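Local coordinates for putative methylthioribose-1-phosphate isomerase (PDB 6A34), which probably catalyses the interconversion of 5-methylthioribose-1-phosphate and 5-methylthioribulose-1-phosphate, the isomerase step of the methionine salvage pathway, at residues L70-Y73 and A74-K78; L125-I128 and K129-V133; V278-L281 and S282-D285; N348-K351 and L352-N356. All coordinates share one frame; numbering follows the deposited sequence.

Interaction 1 (L70-Y73 and A74-K78)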
# COMPACT_ATOMS: atom_id res chain seq x y z
N LEU A 70 11.92 35.22 -10.73
CA LEU A 70 12.23 36.64 -10.55
C LEU A 70 13.59 36.99 -11.15
O LEU A 70 13.75 38.06 -11.69
CB LEU A 70 12.15 36.98 -9.07
CG LEU A 70 10.74 36.84 -8.48
CD1 LEU A 70 10.77 37.04 -6.99
CD2 LEU A 70 9.78 37.82 -9.14
N ALA A 71 14.58 36.11 -11.00
CA ALA A 71 15.88 36.28 -11.64
C ALA A 71 15.67 36.43 -13.15
O ALA A 71 16.17 37.37 -13.76
CB ALA A 71 16.78 35.11 -11.33
N LEU A 72 14.88 35.51 -13.71
CA LEU A 72 14.55 35.53 -15.13
C LEU A 72 13.91 36.89 -15.47
O LEU A 72 14.30 37.54 -16.44
CB LEU A 72 13.62 34.36 -15.48
CG LEU A 72 13.20 34.31 -16.95
CD1 LEU A 72 14.35 33.87 -17.83
CD2 LEU A 72 12.04 33.36 -17.15
N TYR A 73 12.96 37.33 -14.64
CA TYR A 73 12.33 38.60 -14.85
C TYR A 73 13.40 39.70 -14.91
O TYR A 73 13.35 40.57 -15.78
CB TYR A 73 11.30 38.94 -13.78
CG TYR A 73 10.85 40.36 -13.93
CD1 TYR A 73 10.01 40.73 -14.98
CD2 TYR A 73 11.35 41.35 -13.10
CE1 TYR A 73 9.66 42.06 -15.19
CE2 TYR A 73 11.01 42.68 -13.29
CZ TYR A 73 10.17 43.04 -14.34
OH TYR A 73 9.86 44.35 -14.49
N ALA A 74 14.34 39.68 -13.96
CA ALA A 74 15.34 40.73 -13.83
C ALA A 74 16.23 40.81 -15.10
O ALA A 74 16.55 41.90 -15.56
CB ALA A 74 16.17 40.49 -12.59
N GLU A 75 16.62 39.66 -15.66
CA GLU A 75 17.55 39.60 -16.80
C GLU A 75 16.84 39.79 -18.16
O GLU A 75 17.50 39.92 -19.17
CB GLU A 75 18.33 38.28 -16.72
CG GLU A 75 19.28 38.26 -15.53
CD GLU A 75 20.35 37.19 -15.56
OE1 GLU A 75 20.04 36.05 -15.99
OE2 GLU A 75 21.49 37.50 -15.17
N THR A 76 15.51 39.84 -18.15
CA THR A 76 14.63 39.68 -19.33
C THR A 76 13.75 40.92 -19.49
O THR A 76 13.28 41.20 -20.58
CB THR A 76 13.87 38.35 -19.16
OG1 THR A 76 14.47 37.40 -20.04
CG2 THR A 76 12.38 38.40 -19.39
N SER A 77 13.52 41.66 -18.39
CA SER A 77 12.63 42.83 -18.37
C SER A 77 13.08 43.83 -19.45
O SER A 77 14.25 44.19 -19.51
CB SER A 77 12.62 43.50 -17.04
OG SER A 77 11.82 44.68 -17.07
N LYS A 78 12.10 44.31 -20.21
CA LYS A 78 12.28 45.30 -21.23
C LYS A 78 12.13 46.71 -20.65
O LYS A 78 12.09 47.65 -21.42
CB LYS A 78 11.27 45.05 -22.34
CG LYS A 78 11.38 43.69 -23.03
CD LYS A 78 12.57 43.58 -23.95
CE LYS A 78 12.93 42.15 -24.32
NZ LYS A 78 14.20 41.72 -23.68
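Ala74 N and Glu75 N reach back four residues to Leu70 O (2.9 Å) and Ala71 O (3.0 Å), and the last turn then closes on Tyr73 O, which accepts Ser77 N at 2.8 Å and Thr76 N at 3.3 Å. With CG opposite the backbone nitrogen (chi1 171°), the Tyr73 ring lies along the chain's onward direction and brings one face under Ser77 CB, a CH-pi contact 4.0 Å from the ring centroid and displaced toward the rim. This is the C-terminal end of helix 59-76, one of the rods of a helical bundle: Leu70 meets helices 82-97 and 104-119, while Ala71 and Ala74 pack on helix 125-157. Tyr73 OH bonds to Phe85 O and, weakly, takes Ser77 OG at 3.3 Å; that serine oxygen also binds Ala79 N. With an alanine here the hydroxyl and ring are gone, and Phe85 O would probably be left without this donor and Ser77 CB without an aromatic face. On another side of the helix, Glu75 CG runs past Ala71 O at 3.7 Å, and the extended chain carries OE1 to Tyr19 OH.

Interaction 2 (L125-I128 and K129-V133); sequences LDEI and KRLIV
Lys129 N donates to Leu125 O at 3.1 Å, almost straight (174°), and the lysine chain passes that oxygen, its CG 3.3 Å from Leu125 O, before CE draws alongside Leu125 CG. Arg130 comes next, lying beside Glu127 and pointing the same way, and grips the carboxylate side-on: NE binds Glu127 OE1 at 3.0 Å and NH2 binds Glu127 OE2 at 3.1 Å, each oxygen on its syn side, with the carboxylate and guanidinium planes 35° apart. A bend in each chain, at chi2 of Glu127 (64°) and chi3 of Arg130, lets the ends meet. Were Glu127 an alanine, the guanidinium would lose this salt bridge and is likely to turn more freely, the bond from NH1 to Gln134 OE1 being weak. Leu131 sets CD1 against Glu127 OE2 at 3.6 Å, its methyl groups lying beside that one oxygen. Ile132 follows on the inward side, where its CD1 meets Ile128 CG2 at 4.0 Å and Phe85, Phe89 and Val117 close round it. Such a division, an i to i+3 ion pair outward and an i to i+4 aliphatic pair inward, is that of an amphipathic helix, here the opening turns of helix 125-157 in a helical bundle.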
# COMPACT_ATOMS: atom_id res chain seq x y z
N LEU A 125 19.53 50.63 -10.87
CA LEU A 125 18.71 49.56 -11.40
C LEU A 125 19.56 48.33 -11.75
O LEU A 125 19.09 47.20 -11.58
CB LEU A 125 17.94 50.08 -12.61
CG LEU A 125 17.18 48.99 -13.38
CD1 LEU A 125 16.20 48.31 -12.45
CD2 LEU A 125 16.47 49.56 -14.60
N ASP A 126 20.80 48.52 -12.23
CA ASP A 126 21.69 47.36 -12.54
C ASP A 126 22.03 46.58 -11.24
O ASP A 126 22.21 45.37 -11.28
CB ASP A 126 22.94 47.71 -13.35
CG ASP A 126 23.80 48.88 -12.88
OD1 ASP A 126 23.31 49.77 -12.17
OD2 ASP A 126 24.97 48.90 -13.24
N GLU A 127 22.09 47.29 -10.12
CA GLU A 127 22.46 46.71 -8.83
C GLU A 127 21.26 45.96 -8.25
O GLU A 127 21.45 44.96 -7.59
CB GLU A 127 22.97 47.79 -7.87
CG GLU A 127 23.15 47.36 -6.42
CD GLU A 127 24.18 46.28 -6.08
OE1 GLU A 127 24.95 45.91 -6.93
OE2 GLU A 127 24.20 45.84 -4.92
N ILE A 128 20.04 46.45 -8.47
CA ILE A 128 18.82 45.74 -8.05
C ILE A 128 18.71 44.41 -8.81
O ILE A 128 18.51 43.35 -8.22
CB ILE A 128 17.56 46.61 -8.26
CG1 ILE A 128 17.58 47.86 -7.37
CG2 ILE A 128 16.29 45.79 -8.06
CD1 ILE A 128 16.56 48.91 -7.77
N LYS A 129 18.84 44.49 -10.14
CA LYS A 129 18.93 43.32 -10.99
C LYS A 129 19.98 42.34 -10.43
O LYS A 129 19.68 41.15 -10.26
CB LYS A 129 19.25 43.70 -12.43
CG LYS A 129 18.13 44.47 -13.14
CD LYS A 129 18.33 44.62 -14.65
CE LYS A 129 17.11 45.21 -15.35
NZ LYS A 129 17.41 45.79 -16.68
N ARG A 130 21.19 42.84 -10.17
CA ARG A 130 22.28 41.97 -9.75
C ARG A 130 21.88 41.23 -8.47
O ARG A 130 22.17 40.05 -8.32
CB ARG A 130 23.58 42.74 -9.46
CG ARG A 130 24.81 41.86 -9.31
CD ARG A 130 26.07 42.59 -8.84
NE ARG A 130 25.89 43.15 -7.51
CZ ARG A 130 25.87 42.45 -6.37
NH1 ARG A 130 26.16 41.15 -6.38
NH2 ARG A 130 25.56 43.05 -5.24
N LEU A 131 21.25 41.97 -7.55
CA LEU A 131 20.89 41.50 -6.24
C LEU A 131 19.82 40.39 -6.34
O LEU A 131 19.92 39.38 -5.64
CB LEU A 131 20.37 42.67 -5.42
CG LEU A 131 21.45 43.55 -4.78
CD1 LEU A 131 20.83 44.83 -4.26
CD2 LEU A 131 22.18 42.81 -3.69
N ILE A 132 18.81 40.60 -7.19
CA ILE A 132 17.74 39.65 -7.37
C ILE A 132 18.33 38.32 -7.84
O ILE A 132 17.95 37.28 -7.33
CB ILE A 132 16.73 40.15 -8.41
CG1 ILE A 132 15.90 41.32 -7.86
CG2 ILE A 132 15.85 39.01 -8.90
CD1 ILE A 132 15.16 42.05 -8.94
N VAL A 133 19.19 38.37 -8.86
CA VAL A 133 19.72 37.17 -9.46
C VAL A 133 20.56 36.45 -8.39
O VAL A 133 20.46 35.20 -8.24
CB VAL A 133 20.52 37.46 -10.74
CG1 VAL A 133 21.30 36.23 -11.22
CG2 VAL A 133 19.64 38.02 -11.85

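Interaction 3 (V278-L281 and S282-D285)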
# COMPACT_ATOMS: atom_id res chain seq x y z
N VAL A 278 14.92 12.84 8.87
CA VAL A 278 15.93 13.74 8.39
C VAL A 278 15.20 14.92 7.74
O VAL A 278 14.29 14.70 6.91
CB VAL A 278 16.91 13.05 7.42
CG1 VAL A 278 16.21 12.27 6.31
CG2 VAL A 278 17.89 14.05 6.81
N ALA A 279 15.56 16.14 8.16
CA ALA A 279 15.03 17.39 7.61
C ALA A 279 15.91 18.57 7.99
O ALA A 279 16.60 18.50 9.01
CB ALA A 279 13.65 17.62 8.11
N PRO A 280 15.89 19.68 7.21
CA PRO A 280 16.60 20.90 7.58
C PRO A 280 15.88 21.63 8.71
O PRO A 280 14.70 21.37 8.92
CB PRO A 280 16.61 21.72 6.27
CG PRO A 280 15.38 21.26 5.53
CD PRO A 280 15.13 19.83 5.96
N LEU A 281 16.60 22.51 9.42
CA LEU A 281 16.06 23.33 10.53
C LEU A 281 14.76 24.06 10.15
O LEU A 281 13.87 24.20 10.98
CB LEU A 281 17.12 24.33 11.01
CG LEU A 281 17.74 24.01 12.37
CD1 LEU A 281 18.27 22.59 12.42
CD2 LEU A 281 18.84 25.00 12.70
N SER A 282 14.64 24.49 8.90
CA SER A 282 13.52 25.27 8.43
C SER A 282 12.23 24.44 8.41
O SER A 282 11.15 25.00 8.23
CB SER A 282 13.81 25.86 7.07
OG SER A 282 14.01 24.84 6.12
N SER A 283 12.33 23.11 8.57
CA SER A 283 11.14 22.22 8.60
C SER A 283 10.67 22.00 10.05
O SER A 283 9.66 21.37 10.27
CB SER A 283 11.41 20.89 7.93
OG SER A 283 11.89 21.09 6.61
N ILE A 284 11.44 22.50 11.02
CA ILE A 284 11.05 22.43 12.40
C ILE A 284 10.24 23.68 12.73
O ILE A 284 10.75 24.79 12.68
CB ILE A 284 12.27 22.26 13.32
CG1 ILE A 284 13.12 21.07 12.90
CG2 ILE A 284 11.86 22.17 14.78
CD1 ILE A 284 14.50 21.09 13.50
N ASP A 285 8.96 23.46 13.06
CA ASP A 285 8.02 24.48 13.44
C ASP A 285 7.93 24.49 14.97
O ASP A 285 7.16 23.73 15.56
CB ASP A 285 6.67 24.22 12.77
CG ASP A 285 5.59 25.25 13.02
OD1 ASP A 285 5.87 26.26 13.70
OD2 ASP A 285 4.46 25.03 12.52
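Ser283 N donates to Pro280 O at 3.0 Å, and Ile284 N repeats the step to Leu281 O, also at 3.0 Å. These two overlapping type I turns make a single 3-10 turn, which follows strand 275-278 of the largely parallel, Rossmann-like sheet and leads into the short strand 284-285. Both bonds are fairly straight at the hydrogen, yet each donor stands well above the plane of the carbonyl it meets, by 46° at Pro280 O and 56° at Leu281 O, as the tight curvature of the turn demands. Leu281 N binds Asp337 OD1, and Pro280 brings no N-H of its own. At the two ends the backbone joins sheets, Ala279 pairing with Ile335, Ser283 and Asp285 with Ile249, while Asp285 OD1 accepts from Glu287 N. The serine hydroxyls lie against the proline ring. Ser283 OG, held beside its own backbone nitrogen (chi1 -54°), comes to 3.5 Å from Pro280 CD, while Ser282 OG approaches Pro280 CG at 3.9 Å. The side chain of Ser283 is about 7 Å from those of Ala59, a predicted substrate-binding residue, and Asp247, the predicted proton donor, so the turn lies close to the predicted active site. On the aliphatic flank, Leu281 CD1 touches Ile284 CD1 at 4.2 Å.

Interaction 4 (N348-K351 and L352-N356)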
# COMPACT_ATOMS: atom_id res chain seq x y z
N ASN A 348 16.49 19.33 23.39
CA ASN A 348 17.62 19.37 22.46
C ASN A 348 17.26 20.16 21.20
O ASN A 348 18.18 20.74 20.61
CB ASN A 348 18.21 18.00 22.14
CG ASN A 348 18.94 17.45 23.35
OD1 ASN A 348 19.61 18.21 24.04
ND2 ASN A 348 18.76 16.17 23.65
N LEU A 349 15.98 20.22 20.82
CA LEU A 349 15.62 21.01 19.65
C LEU A 349 15.76 22.50 19.99
O LEU A 349 16.32 23.22 19.15
CB LEU A 349 14.21 20.70 19.14
CG LEU A 349 14.10 19.44 18.29
CD1 LEU A 349 12.65 19.02 18.10
CD2 LEU A 349 14.78 19.62 16.95
N LYS A 350 15.29 22.92 21.17
CA LYS A 350 15.32 24.34 21.54
C LYS A 350 16.78 24.79 21.74
O LYS A 350 17.13 25.90 21.34
CB LYS A 350 14.38 24.68 22.70
CG LYS A 350 14.91 24.47 24.10
CD LYS A 350 14.25 25.38 25.13
CE LYS A 350 12.74 25.27 25.17
NZ LYS A 350 12.17 26.21 26.17
N LYS A 351 17.63 23.90 22.26
CA LYS A 351 19.07 24.15 22.27
C LYS A 351 19.53 24.44 20.84
O LYS A 351 20.08 25.48 20.57
CB LYS A 351 19.89 22.97 22.80
CG LYS A 351 20.09 22.94 24.31
CD LYS A 351 20.97 21.79 24.78
CE LYS A 351 20.71 21.37 26.21
NZ LYS A 351 21.54 20.21 26.60
N LEU A 352 19.26 23.50 19.93
CA LEU A 352 19.76 23.59 18.56
C LEU A 352 19.43 24.96 17.95
O LEU A 352 20.23 25.48 17.18
CB LEU A 352 19.11 22.48 17.72
CG LEU A 352 19.66 22.32 16.31
CD1 LEU A 352 21.13 21.95 16.34
CD2 LEU A 352 18.85 21.28 15.56
N PHE A 353 18.26 25.50 18.30
CA PHE A 353 17.76 26.73 17.71
C PHE A 353 18.50 27.95 18.28
O PHE A 353 18.74 28.92 17.55
CB PHE A 353 16.24 26.83 17.87
CG PHE A 353 15.51 26.48 16.60
CD1 PHE A 353 15.39 25.15 16.19
CD2 PHE A 353 15.02 27.47 15.76
CE1 PHE A 353 14.74 24.83 15.01
CE2 PHE A 353 14.37 27.15 14.58
CZ PHE A 353 14.24 25.83 14.20
N GLU A 354 18.85 27.91 19.57
CA GLU A 354 19.58 29.00 20.23
C GLU A 354 21.01 29.09 19.68
O GLU A 354 21.50 30.19 19.47
CB GLU A 354 19.53 28.85 21.75
CG GLU A 354 18.33 29.56 22.38
CD GLU A 354 17.68 28.86 23.57
OE1 GLU A 354 18.41 28.35 24.45
OE2 GLU A 354 16.42 28.81 23.61
N VAL A 355 21.65 27.94 19.42
CA VAL A 355 23.07 27.90 19.01
C VAL A 355 23.23 27.90 17.48
O VAL A 355 24.38 27.84 17.01
CB VAL A 355 23.85 26.73 19.66
CG1 VAL A 355 23.71 26.72 21.18
CG2 VAL A 355 23.50 25.37 19.07
N ASN A 356 22.13 27.96 16.70
CA ASN A 356 22.19 28.05 15.20
C ASN A 356 21.22 29.13 14.70
O ASN A 356 20.49 28.92 13.73
CB ASN A 356 21.89 26.72 14.49
CG ASN A 356 23.01 25.69 14.57
OD1 ASN A 356 22.89 24.69 15.28
ND2 ASN A 356 24.09 25.90 13.84
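Phe353 N donates to Leu349 O at 3.1 Å, and its side chain stays close to that carbonyl as it leaves the helix. CB lies 3.7 Å from Lys350 O and only slightly farther from Leu349 O. The first torsion is well off a staggered value (chi1 -102°), and it turns the ring so that CD1 comes 3.7 Å from Leu349 O, the oxygen lying at the ring edge, near its plane. Farther out, the ring leaves its own helix: CE1 meets Ile284 CG2, and CZ, the tip, rests on Leu281 O. The backbone around it is helical, with Leu352 N bonded to Asn348 O (3.0 Å), Glu354 N to Lys350 O (3.2 Å) and Val355 N to Lys351 O (3.1 Å). Leu352 CB presses on Leu349 O at 3.2 Å. Glu354, bent at chi2, folds its carboxyl carbon back toward Lys350 O. Its OE2 is 5.6 Å from Lys350 NZ, so the opposite charges may attract one another but do not touch. Helix 345-354 is thus two-sided: Lys350, Lys351 and Glu354 are exposed, whereas Leu349, Leu352 and Phe353 face inward, where the two leucines pack on strand 339-341 at the edge of the large sheet and Leu349 joins Phe353 against strand 284-285 and Met286.

Overall arrangement
The four contacts form two touching pairs in separate parts of the molecule. Interactions 1 and 2, with centres 10 Å apart, lie on neighbouring helices of the bundle and touch where Ile132 CG2 sits 3.6 Å from Leu70 O and Val133 CG2 meets Glu75 CG at 3.7 Å. Interactions 3 and 4, with centres 12 Å apart, meet through Leu281 CD1 and Leu352 CD2 at 3.5 Å and through Ile284 CD1 and Leu349 CD2 at 3.8 Å, so the C-terminal helix covers the 3-10 turn. About 18 Å separates the nearest atoms of interactions 1 and 3. Interaction 3 alone approaches the predicted active-site residues; the other three lie away from them.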